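Local atomic coordinates of 2,3-dihydroxybenzoate-AMP ligase (Bacillus subtilis, PDB entry 1MDB), a protein that belongs to the AMP-binding enzyme family of the ANL clan, with a large N-terminal part and a smaller C-terminal domain. Residues 40-43 against 49-52; 87-92 against 241-246; 282-287 against 455-460; 390-395 against 401-406; 424-427 against 431-434. All coordinates share one frame; numbering follows the deposited sequence.

Overall arrangement
Interactions 1 and 2 lie in the large N-terminal part, their centres 13 Å apart, and they touch where Trp51 CH2 packs 3.8 Å from Glu90 CD. Interaction 3 carries the N-terminal part onto the C-terminal domain, and it meets interaction 5 where Met460 CG lies 3.6 Å from Ile433 CD1. Interaction 4 stands apart, its nearest atoms about 15 Å from those of interaction 5. Several contacts lie near the bound ligands: the side chain of Tyr392 in interaction 4 is about 8 Å from adenosine monophosphate, that of Glu426 in interaction 5 about 9 Å, and the side chain of Leu244 in interaction 2 is about 11 Å from 2,3-dihydroxy-benzoic acid.

Interaction 1 of 5, residues 40-43 against 49-52; sequences DRIA and THWS
In Ile42, CG1 lies beside the backbone N (chi1 -58°), which leaves CG2 anti to it and directed at His50, whose own CG stays beside its backbone N (chi1 -56°). The closest approach is to the root of the histidine, Ile42 CG2 sitting 3.8 Å from His50 CB, with Ile42 CD1 near the same carbon; a branched aliphatic chain suits this place because it covers the apolar root of a polar residue. His50 ND1 also meets Ile42 CG2, at 3.9 Å and obliquely to the ring, while the far end of the imidazole leads away; ND1 is hydrogen-bonded with Thr45 OG1. The backbones are joined by a short, fairly straight bond from Ala43 N to Trp51 O, 2.7 Å long with 161° at the hydrogen. Next to this bond, Ile42 and Ser52 form an antiparallel non-hydrogen-bonded pair with diverging side chains, and Ser52 CA makes a CA-H...O contact of 3.0 Å with Arg41 O. The small Ser52 also serves as N-cap of helix 53-70, its OG accepting from Glu55 N. The arrangement is that of an antiparallel beta hairpin at the edge of a large mixed sheet, strand 49-52 outermost and strand 42-46 running parallel to strand 252-255.

Interaction 2 of 5, residues 87-92 against 241-246; sequences EFFEVI and PGVLGV
Phe89 of helix 86-98 and Val243 of helix 242-248 make the tightest of the apolar contacts between the two segments. The phenyl ring presents its rim: Val243 CB lies in the ring plane, 3.6 Å from Phe89 CZ, with Val243 CG1 close to that plane and CG2 offset to one side, 3.7 Å from Phe89 CE2. Phe89 keeps CG beside its backbone N (chi1 -64°), which swings the end of the ring closer to the other helix than its root. A flat aromatic edge suits a compact beta-branched partner, whose CB and methyls all lie within reach of the rim. Aliphatic contact continues at Ile92, whose CD1 meets Leu244 CD2 at 4.0 Å, the two chains crossing obliquely. Within segment 87-92 carbons lie over ring faces, Phe88 CD2 over Phe89 and Ile92 CG2 over Phe88. Polar interaction is left to another side of the same helix, with Glu90 in a salt bridge to Arg59. The helices thus meet through side chains that span a 12.5 Å separation of axes, their short segments crossing at -74°: steep helix-helix packing in the buried core of the N-terminal part of an AMP-binding enzyme.

Interaction 3 of 5, residues 282-287 against 455-460; sequences LAMVWM and VHDAAM
Met284 lays its CB against the imidazole of His456, the ring and the start of the methionine chain meeting obliquely. Val285, the next residue on the helix, adds its CG2 to the same ring, and the histidine rests on two successive side chains. His456 holds CG anti to its backbone N (chi1 169°), and this brings the end of the ring nearer to the helix than its root. Beyond CB the methionine bends at chi2 (-54°) and crosses the side chain of Asp457 at about a right angle: Met284 CG lies 3.9 Å from Asp457 OD2, while Met284 CE comes within 4.2 Å of Asp457 OD1. A long, flexible thioether chain fits here because it can follow the outline of both a ring and a carboxylate. The carboxylate is turned by a bond within its own strand, Ala458 N to Asp457 OD1 at 2.7 Å, the donor standing 42° out of the carboxylate plane. Met284 thus meets its partners by van der Waals packing. The pair joins the two parts of the enzyme; in ANL relatives the C-terminal domain takes up more than one orientation against the N-terminal part. His456 and Asp457 both pair with Ile477 in a classic beta bulge, which lies where strand 455-465 turns a corner at His456. Helix 280-292 of the N-terminal part, backed by helix 261-271 through Trp286, therefore faces the end of an outer strand, 455-465, itself paired antiparallel with strand 469-478.

Interaction 4 of 5, residues 390-395 against 401-406; sequences RGYYKA and ASFTED
The touching parts of the chain, Arg390 to Tyr392 and Ser402 to Asp406, run nearly antiparallel, their directions 157° apart, with Gly391 and Phe403 nearest at 7.1 Å between CA atoms. Phe403 carries most of the contact. It takes the peptide between Arg390 and Gly391 on one face of its ring, Arg390 O standing 3.7 Å above the plane near the ring centre, and Gly391 CA approaching Phe403 CE1 to 3.3 Å. Glycine suits this place, since it readily adopts the extended phi of 169° and its bare CA can come this close to the ring. Phe403 keeps CG beside its backbone N, pointing the ring back toward segment 390-395. It is also the first residue to leave helix 396-402, for which Ala395 is the N-cap, so the two segments bracket a short helix inserted between strands 379-384 and 409-417 of a four-stranded antiparallel sheet. Tyr392 meets the phenylalanine obliquely, planes at 56°, with Tyr392 CD1 at the Phe403 edge, 3.8 Å from Phe403 CE1. Ser402 CB reaches the edge of the tyrosine ring, near its plane. The polar ends look elsewhere: Tyr392 OH bonds to Glu334, and Ser402 OG to His398 O. In the turn beyond, Thr404 OG1 donates to Asp406 OD1 over 2.8 Å, from well above the carboxylate plane.

Interaction 5 of 5, residues 424-427 against 431-434; sequences VVEG and DQIN
Leading up to Glu426, the residue that meets Gln432, Val424 is already in strand 423-428 and pairs through its backbone with Arg416 of the neighbouring strand. Val425 follows; it belongs to the adenosine monophosphate pocket and touches the ligand, and its carbonyl oxygen accepts a bond from Lys309 NZ. Glu426 then turns its side chain toward segment 431-434. Its CG lies anti to the backbone N (chi1 174°) and the chain stays extended beyond, which carries the carboxylate out to Gln432, with Glu426 OE1 3.7 Å from Gln432 CD. There it crosses the side chain of Gln432 at about a right angle, carboxylate and amide planes 66° apart. Gln432 in turn extends its chain beyond CG, bringing its end nearer. Glu426 and Gly427 both pair with Ile414, a classic beta bulge, and Gly427 with phi 160° takes a backbone shape readily open to glycine. On the other segment, Asp431 forms a salt bridge with Arg526, and Ile433 pairs with Val440 in a two-stranded sheet. The three residues between the segments, with Gly427 and Asp431 at their ends, match the motif that in ANL relatives forms the hinge to the C-terminal domain. Long, flexible polar residues fit such a surface position. Here a carboxylate meets a neutral amide, and an amide, having both a donor and an acceptor end, can present its NH2 to a carboxylate.

Interaction 1 of 5, residues 40-43 against 49-52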
# COMPACT_ATOMS: atom_id res chain seq x y z
N ASP A 40 11.07 20.75 18.19
CA ASP A 40 11.93 21.34 17.17
C ASP A 40 12.44 20.37 16.11
O ASP A 40 12.88 20.80 15.05
CB ASP A 40 13.11 22.06 17.82
CG ASP A 40 12.99 23.56 17.72
OD1 ASP A 40 11.94 24.05 17.25
OD2 ASP A 40 13.95 24.26 18.12
N ARG A 41 12.39 19.07 16.39
CA ARG A 41 12.85 18.12 15.38
C ARG A 41 12.02 18.29 14.12
O ARG A 41 10.82 18.56 14.18
CB ARG A 41 12.67 16.68 15.83
CG ARG A 41 13.58 16.21 16.93
CD ARG A 41 13.43 14.70 17.05
NE ARG A 41 13.96 14.22 18.31
CZ ARG A 41 13.90 12.96 18.72
NH1 ARG A 41 13.33 12.04 17.96
NH2 ARG A 41 14.41 12.62 19.90
N ILE A 42 12.67 18.13 12.97
CA ILE A 42 12.00 18.23 11.69
C ILE A 42 11.27 16.89 11.48
O ILE A 42 11.88 15.82 11.55
CB ILE A 42 13.02 18.46 10.58
CG1 ILE A 42 13.79 19.75 10.88
CG2 ILE A 42 12.32 18.57 9.23
CD1 ILE A 42 12.91 20.99 11.05
N ALA A 43 9.96 16.96 11.27
CA ALA A 43 9.15 15.76 11.07
C ALA A 43 8.91 15.50 9.60
O ALA A 43 8.89 14.35 9.15
CB ALA A 43 7.80 15.91 11.78
N THR A 49 11.10 23.23 2.08
CA THR A 49 10.31 23.46 3.29
C THR A 49 10.48 22.34 4.30
O THR A 49 10.80 21.20 3.94
CB THR A 49 8.82 23.61 2.96
OG1 THR A 49 8.28 22.34 2.57
CG2 THR A 49 8.63 24.60 1.83
N HIS A 50 10.26 22.67 5.57
CA HIS A 50 10.38 21.71 6.67
C HIS A 50 9.30 22.02 7.71
O HIS A 50 8.86 23.17 7.82
CB HIS A 50 11.75 21.84 7.33
CG HIS A 50 12.91 21.69 6.39
ND1 HIS A 50 13.33 20.46 5.92
CD2 HIS A 50 13.73 22.61 5.83
CE1 HIS A 50 14.36 20.63 5.11
NE2 HIS A 50 14.62 21.93 5.03
N TRP A 51 8.88 21.01 8.46
CA TRP A 51 7.86 21.17 9.50
C TRP A 51 8.31 20.42 10.74
O TRP A 51 8.57 19.22 10.69
CB TRP A 51 6.50 20.61 9.07
CG TRP A 51 5.62 21.55 8.30
CD1 TRP A 51 5.96 22.77 7.81
CD2 TRP A 51 4.27 21.31 7.88
NE1 TRP A 51 4.91 23.32 7.12
CE2 TRP A 51 3.86 22.44 7.14
CE3 TRP A 51 3.37 20.25 8.06
CZ2 TRP A 51 2.58 22.54 6.57
CZ3 TRP A 51 2.10 20.35 7.49
CH2 TRP A 51 1.72 21.49 6.76
N SER A 52 8.42 21.13 11.86
CA SER A 52 8.82 20.51 13.11
C SER A 52 7.61 19.79 13.67
O SER A 52 6.49 20.04 13.23
CB SER A 52 9.26 21.58 14.10
OG SER A 52 8.20 22.49 14.34

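Interaction 2 of 5, residues 87-92 against 241-246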
# COMPACT_ATOMS: atom_id res chain seq x y z
N GLU A 87 0.63 19.19 3.51
CA GLU A 87 -0.77 19.34 3.88
C GLU A 87 -1.42 18.03 4.33
O GLU A 87 -2.18 18.01 5.30
CB GLU A 87 -1.55 19.94 2.71
CG GLU A 87 -1.29 21.41 2.47
CD GLU A 87 0.16 21.72 2.14
OE1 GLU A 87 0.79 20.96 1.36
OE2 GLU A 87 0.68 22.73 2.65
N PHE A 88 -1.11 16.94 3.65
CA PHE A 88 -1.66 15.64 4.01
C PHE A 88 -1.63 15.44 5.52
O PHE A 88 -2.63 15.08 6.13
CB PHE A 88 -0.85 14.52 3.34
CG PHE A 88 -1.31 13.13 3.70
CD1 PHE A 88 -2.40 12.55 3.04
CD2 PHE A 88 -0.62 12.38 4.65
CE1 PHE A 88 -2.79 11.23 3.33
CE2 PHE A 88 -1.00 11.06 4.95
CZ PHE A 88 -2.08 10.49 4.29
N PHE A 89 -0.47 15.69 6.11
CA PHE A 89 -0.29 15.49 7.54
C PHE A 89 -1.10 16.38 8.47
O PHE A 89 -1.61 15.91 9.49
CB PHE A 89 1.21 15.58 7.90
CG PHE A 89 2.03 14.50 7.26
CD1 PHE A 89 2.68 14.72 6.06
CD2 PHE A 89 2.11 13.24 7.85
CE1 PHE A 89 3.41 13.70 5.44
CE2 PHE A 89 2.83 12.21 7.25
CZ PHE A 89 3.48 12.44 6.04
N GLU A 90 -1.21 17.67 8.16
CA GLU A 90 -2.00 18.53 9.02
C GLU A 90 -3.47 18.18 8.81
O GLU A 90 -4.28 18.27 9.73
CB GLU A 90 -1.73 20.02 8.71
CG GLU A 90 -2.27 20.54 7.39
CD GLU A 90 -1.99 22.04 7.22
OE1 GLU A 90 -1.82 22.73 8.25
OE2 GLU A 90 -1.96 22.53 6.08
N VAL A 91 -3.80 17.76 7.60
CA VAL A 91 -5.18 17.40 7.28
C VAL A 91 -5.65 16.18 8.05
O VAL A 91 -6.73 16.22 8.64
CB VAL A 91 -5.37 17.16 5.76
CG1 VAL A 91 -6.63 16.33 5.50
CG2 VAL A 91 -5.48 18.51 5.04
N ILE A 92 -4.87 15.10 8.06
CA ILE A 92 -5.34 13.91 8.77
C ILE A 92 -5.34 14.04 10.30
O ILE A 92 -6.28 13.60 10.95
CB ILE A 92 -4.56 12.62 8.37
CG1 ILE A 92 -3.13 12.65 8.90
CG2 ILE A 92 -4.57 12.44 6.86
CD1 ILE A 92 -2.42 11.31 8.75
N PRO A 241 6.81 0.55 7.50
CA PRO A 241 6.35 1.37 8.64
C PRO A 241 5.69 2.66 8.15
O PRO A 241 4.88 3.27 8.86
CB PRO A 241 7.63 1.62 9.42
CG PRO A 241 8.67 1.68 8.34
CD PRO A 241 8.29 0.51 7.47
N GLY A 242 6.05 3.08 6.95
CA GLY A 242 5.47 4.28 6.36
C GLY A 242 5.79 5.62 6.99
O GLY A 242 6.63 5.74 7.89
N VAL A 243 5.11 6.66 6.50
CA VAL A 243 5.30 8.01 7.01
C VAL A 243 4.81 8.11 8.45
O VAL A 243 5.41 8.80 9.29
CB VAL A 243 4.58 9.05 6.11
CG1 VAL A 243 5.22 9.06 4.71
CG2 VAL A 243 3.09 8.71 5.98
N LEU A 244 3.72 7.42 8.76
CA LEU A 244 3.17 7.44 10.11
C LEU A 244 4.04 6.65 11.08
O LEU A 244 4.14 7.00 12.26
CB LEU A 244 1.73 6.90 10.11
CG LEU A 244 0.74 7.71 9.25
CD1 LEU A 244 -0.67 7.23 9.55
CD2 LEU A 244 0.87 9.22 9.56
N GLY A 245 4.65 5.57 10.60
CA GLY A 245 5.52 4.80 11.48
C GLY A 245 6.73 5.65 11.84
O GLY A 245 7.19 5.65 12.98
N VAL A 246 7.23 6.39 10.85
CA VAL A 246 8.39 7.26 11.04
C VAL A 246 8.10 8.39 12.05
O VAL A 246 8.99 8.79 12.79
CB VAL A 246 8.86 7.86 9.68
CG1 VAL A 246 10.04 8.81 9.88
CG2 VAL A 246 9.27 6.73 8.74

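Interaction 3 of 5, residues 282-287 against 455-460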
# COMPACT_ATOMS: atom_id res chain seq x y z
N LEU A 282 8.65 -0.74 -9.88
CA LEU A 282 9.49 0.42 -9.62
C LEU A 282 10.90 -0.02 -9.24
O LEU A 282 11.88 0.58 -9.67
CB LEU A 282 8.86 1.28 -8.51
CG LEU A 282 9.43 2.68 -8.26
CD1 LEU A 282 9.32 3.53 -9.52
CD2 LEU A 282 8.65 3.33 -7.12
N ALA A 283 10.99 -1.09 -8.45
CA ALA A 283 12.29 -1.63 -8.03
C ALA A 283 13.15 -1.91 -9.27
O ALA A 283 14.35 -1.65 -9.28
CB ALA A 283 12.10 -2.91 -7.25
N MET A 284 12.53 -2.43 -10.32
CA MET A 284 13.27 -2.70 -11.55
C MET A 284 13.79 -1.39 -12.16
O MET A 284 14.94 -1.30 -12.59
CB MET A 284 12.36 -3.41 -12.56
CG MET A 284 11.67 -4.65 -12.01
SD MET A 284 12.84 -5.85 -11.30
CE MET A 284 11.73 -7.22 -10.87
N VAL A 285 12.93 -0.37 -12.21
CA VAL A 285 13.35 0.91 -12.76
C VAL A 285 14.48 1.51 -11.93
O VAL A 285 15.43 2.08 -12.48
CB VAL A 285 12.17 1.92 -12.81
CG1 VAL A 285 12.66 3.28 -13.32
CG2 VAL A 285 11.07 1.40 -13.73
N TRP A 286 14.39 1.38 -10.62
CA TRP A 286 15.42 1.93 -9.74
C TRP A 286 16.76 1.23 -9.92
O TRP A 286 17.81 1.88 -9.91
CB TRP A 286 14.97 1.83 -8.27
CG TRP A 286 14.10 2.98 -7.84
CD1 TRP A 286 13.07 3.55 -8.55
CD2 TRP A 286 14.18 3.70 -6.60
NE1 TRP A 286 12.51 4.58 -7.83
CE2 TRP A 286 13.17 4.69 -6.63
CE3 TRP A 286 15.00 3.61 -5.47
CZ2 TRP A 286 12.97 5.58 -5.57
CZ3 TRP A 286 14.80 4.49 -4.42
CH2 TRP A 286 13.79 5.47 -4.48
N MET A 287 16.72 -0.10 -10.09
CA MET A 287 17.94 -0.86 -10.29
C MET A 287 18.60 -0.47 -11.61
O MET A 287 19.82 -0.32 -11.65
CB MET A 287 17.66 -2.37 -10.23
CG MET A 287 17.16 -2.82 -8.86
SD MET A 287 17.31 -4.60 -8.57
CE MET A 287 18.81 -4.64 -7.65
N VAL A 455 15.36 -8.82 -20.85
CA VAL A 455 14.10 -8.61 -20.16
C VAL A 455 14.23 -7.64 -19.00
O VAL A 455 15.01 -7.85 -18.08
CB VAL A 455 13.53 -9.97 -19.66
CG1 VAL A 455 12.35 -9.75 -18.72
CG2 VAL A 455 13.10 -10.81 -20.85
N HIS A 456 13.47 -6.55 -19.06
CA HIS A 456 13.47 -5.55 -18.00
C HIS A 456 12.49 -6.03 -16.93
O HIS A 456 12.79 -5.97 -15.74
CB HIS A 456 13.04 -4.18 -18.54
CG HIS A 456 12.76 -3.17 -17.46
ND1 HIS A 456 11.50 -2.97 -16.95
CD2 HIS A 456 13.59 -2.37 -16.76
CE1 HIS A 456 11.56 -2.08 -15.97
NE2 HIS A 456 12.82 -1.70 -15.83
N ASP A 457 11.33 -6.51 -17.36
CA ASP A 457 10.33 -7.03 -16.44
C ASP A 457 9.38 -7.94 -17.19
O ASP A 457 9.31 -7.90 -18.42
CB ASP A 457 9.54 -5.91 -15.77
CG ASP A 457 8.95 -6.34 -14.44
OD1 ASP A 457 9.11 -7.53 -14.08
OD2 ASP A 457 8.33 -5.49 -13.75
N ALA A 458 8.63 -8.75 -16.45
CA ALA A 458 7.70 -9.69 -17.07
C ALA A 458 6.46 -9.94 -16.24
O ALA A 458 6.54 -10.09 -15.03
CB ALA A 458 8.43 -11.03 -17.33
N ALA A 459 5.31 -9.98 -16.90
CA ALA A 459 4.05 -10.25 -16.21
C ALA A 459 3.30 -11.28 -17.06
O ALA A 459 2.94 -11.01 -18.20
CB ALA A 459 3.23 -8.99 -16.07
N MET A 460 3.09 -12.46 -16.49
CA MET A 460 2.41 -13.54 -17.20
C MET A 460 0.97 -13.70 -16.74
O MET A 460 0.70 -13.85 -15.54
CB MET A 460 3.17 -14.84 -16.98
CG MET A 460 2.53 -16.08 -17.56
SD MET A 460 3.59 -17.50 -17.24
CE MET A 460 3.00 -18.67 -18.44

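Interaction 4 of 5, residues 390-395 against 401-406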
# COMPACT_ATOMS: atom_id res chain seq x y z
N ARG A 390 -12.26 -7.25 11.11
CA ARG A 390 -13.18 -8.39 11.19
C ARG A 390 -14.30 -8.22 10.18
O ARG A 390 -15.24 -9.01 10.14
CB ARG A 390 -13.77 -8.49 12.60
CG ARG A 390 -12.81 -9.00 13.65
CD ARG A 390 -12.16 -10.29 13.19
NE ARG A 390 -11.47 -10.98 14.28
CZ ARG A 390 -12.06 -11.81 15.14
NH1 ARG A 390 -13.36 -12.06 15.05
NH2 ARG A 390 -11.34 -12.38 16.09
N GLY A 391 -14.19 -7.19 9.34
CA GLY A 391 -15.23 -6.96 8.34
C GLY A 391 -15.12 -5.63 7.64
O GLY A 391 -14.66 -4.63 8.23
N TYR A 392 -15.52 -5.60 6.37
CA TYR A 392 -15.47 -4.38 5.59
C TYR A 392 -16.63 -3.47 5.97
O TYR A 392 -17.64 -3.91 6.52
CB TYR A 392 -15.54 -4.68 4.09
CG TYR A 392 -14.34 -5.41 3.54
CD1 TYR A 392 -14.38 -6.79 3.34
CD2 TYR A 392 -13.18 -4.73 3.20
CE1 TYR A 392 -13.28 -7.47 2.80
CE2 TYR A 392 -12.08 -5.39 2.67
CZ TYR A 392 -12.14 -6.76 2.47
OH TYR A 392 -11.05 -7.41 1.96
N TYR A 393 -16.48 -2.18 5.66
CA TYR A 393 -17.47 -1.16 5.94
C TYR A 393 -18.77 -1.38 5.17
O TYR A 393 -18.76 -1.55 3.95
CB TYR A 393 -16.86 0.20 5.59
CG TYR A 393 -17.71 1.40 5.88
CD1 TYR A 393 -18.03 1.75 7.19
CD2 TYR A 393 -18.16 2.21 4.85
CE1 TYR A 393 -18.78 2.90 7.46
CE2 TYR A 393 -18.90 3.35 5.10
CZ TYR A 393 -19.21 3.69 6.40
OH TYR A 393 -19.95 4.82 6.61
N LYS A 394 -19.90 -1.40 5.89
CA LYS A 394 -21.22 -1.62 5.30
C LYS A 394 -21.20 -2.57 4.11
O LYS A 394 -21.56 -2.19 3.00
CB LYS A 394 -21.83 -0.29 4.84
CG LYS A 394 -21.94 0.77 5.92
CD LYS A 394 -22.63 2.02 5.40
CE LYS A 394 -22.78 3.06 6.49
NZ LYS A 394 -23.50 4.28 6.01
N ALA A 395 -20.77 -3.81 4.33
CA ALA A 395 -20.71 -4.78 3.24
C ALA A 395 -20.99 -6.19 3.72
O ALA A 395 -20.12 -7.07 3.66
CB ALA A 395 -19.34 -4.71 2.56
N ALA A 401 -18.57 -13.66 2.56
CA ALA A 401 -17.66 -14.40 1.71
C ALA A 401 -16.19 -14.22 2.08
O ALA A 401 -15.39 -15.12 1.87
CB ALA A 401 -17.87 -13.99 0.26
N SER A 402 -15.85 -13.07 2.65
CA SER A 402 -14.46 -12.78 2.99
C SER A 402 -13.94 -13.19 4.37
O SER A 402 -12.73 -13.27 4.58
CB SER A 402 -14.20 -11.29 2.78
OG SER A 402 -14.54 -10.92 1.46
N PHE A 403 -14.84 -13.45 5.31
CA PHE A 403 -14.41 -13.85 6.66
C PHE A 403 -15.09 -15.13 7.11
O PHE A 403 -16.28 -15.34 6.89
CB PHE A 403 -14.72 -12.74 7.67
CG PHE A 403 -14.13 -11.41 7.33
CD1 PHE A 403 -14.83 -10.50 6.54
CD2 PHE A 403 -12.86 -11.06 7.78
CE1 PHE A 403 -14.28 -9.27 6.21
CE2 PHE A 403 -12.30 -9.82 7.46
CZ PHE A 403 -13.01 -8.92 6.67
N THR A 404 -14.31 -15.99 7.77
CA THR A 404 -14.85 -17.25 8.27
C THR A 404 -15.75 -16.94 9.46
O THR A 404 -15.63 -15.88 10.08
CB THR A 404 -13.74 -18.19 8.73
OG1 THR A 404 -12.97 -17.55 9.75
CG2 THR A 404 -12.84 -18.56 7.57
N GLU A 405 -16.65 -17.87 9.76
CA GLU A 405 -17.58 -17.70 10.87
C GLU A 405 -16.83 -17.42 12.17
O GLU A 405 -17.33 -16.69 13.02
CB GLU A 405 -18.46 -18.95 10.99
CG GLU A 405 -19.16 -19.31 9.67
CD GLU A 405 -19.98 -20.59 9.74
OE1 GLU A 405 -19.47 -21.59 10.29
OE2 GLU A 405 -21.12 -20.60 9.22
N ASP A 406 -15.64 -17.98 12.30
CA ASP A 406 -14.85 -17.79 13.52
C ASP A 406 -14.01 -16.51 13.56
O ASP A 406 -13.55 -16.10 14.62
CB ASP A 406 -13.98 -19.02 13.79
CG ASP A 406 -13.17 -19.46 12.59
OD1 ASP A 406 -13.74 -19.59 11.49
OD2 ASP A 406 -11.96 -19.71 12.76

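Interaction 5 of 5, residues 424-427 against 431-434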
# COMPACT_ATOMS: atom_id res chain seq x y z
N VAL A 424 6.07 -17.81 1.80
CA VAL A 424 6.59 -17.79 0.45
C VAL A 424 5.34 -17.72 -0.41
O VAL A 424 4.65 -18.72 -0.60
CB VAL A 424 7.38 -19.06 0.13
CG1 VAL A 424 7.90 -19.00 -1.30
CG2 VAL A 424 8.54 -19.21 1.11
N VAL A 425 5.04 -16.52 -0.89
CA VAL A 425 3.86 -16.28 -1.71
C VAL A 425 4.04 -16.78 -3.14
O VAL A 425 5.09 -16.60 -3.75
CB VAL A 425 3.53 -14.76 -1.75
CG1 VAL A 425 2.26 -14.51 -2.58
CG2 VAL A 425 3.34 -14.25 -0.33
N GLU A 426 3.00 -17.44 -3.65
CA GLU A 426 3.01 -17.95 -5.02
C GLU A 426 2.47 -16.81 -5.88
O GLU A 426 3.05 -16.44 -6.89
CB GLU A 426 2.07 -19.16 -5.18
CG GLU A 426 1.93 -19.64 -6.64
CD GLU A 426 0.79 -20.64 -6.84
OE1 GLU A 426 -0.37 -20.21 -7.05
OE2 GLU A 426 1.05 -21.86 -6.80
N GLY A 427 1.33 -16.29 -5.44
CA GLY A 427 0.64 -15.21 -6.12
C GLY A 427 -0.80 -15.20 -5.66
O GLY A 427 -1.17 -15.99 -4.79
N ASP A 431 -4.82 -14.83 -9.95
CA ASP A 431 -3.75 -14.78 -10.94
C ASP A 431 -3.21 -16.15 -11.34
O ASP A 431 -2.26 -16.26 -12.12
CB ASP A 431 -2.60 -13.91 -10.42
CG ASP A 431 -3.00 -12.45 -10.24
OD1 ASP A 431 -2.23 -11.71 -9.60
OD2 ASP A 431 -4.07 -12.05 -10.74
N GLN A 432 -3.81 -17.21 -10.82
CA GLN A 432 -3.37 -18.56 -11.14
C GLN A 432 -3.76 -18.85 -12.58
O GLN A 432 -4.85 -18.49 -13.03
CB GLN A 432 -4.02 -19.57 -10.20
CG GLN A 432 -3.17 -20.78 -9.91
CD GLN A 432 -3.53 -21.44 -8.58
OE1 GLN A 432 -2.77 -22.24 -8.04
NE2 GLN A 432 -4.70 -21.09 -8.05
N ILE A 433 -2.87 -19.48 -13.33
CA ILE A 433 -3.18 -19.80 -14.71
C ILE A 433 -3.44 -21.30 -14.79
O ILE A 433 -2.58 -22.11 -14.47
CB ILE A 433 -2.02 -19.42 -15.64
CG1 ILE A 433 -1.72 -17.92 -15.49
CG2 ILE A 433 -2.38 -19.76 -17.08
CD1 ILE A 433 -0.47 -17.47 -16.21
N ASN A 434 -4.66 -21.65 -15.18
CA ASN A 434 -5.04 -23.04 -15.31
C ASN A 434 -5.04 -23.39 -16.79
O ASN A 434 -6.06 -23.29 -17.48
CB ASN A 434 -6.42 -23.25 -14.68
CG ASN A 434 -6.44 -22.88 -13.20
OD1 ASN A 434 -5.77 -23.52 -12.38
ND2 ASN A 434 -7.20 -21.84 -12.86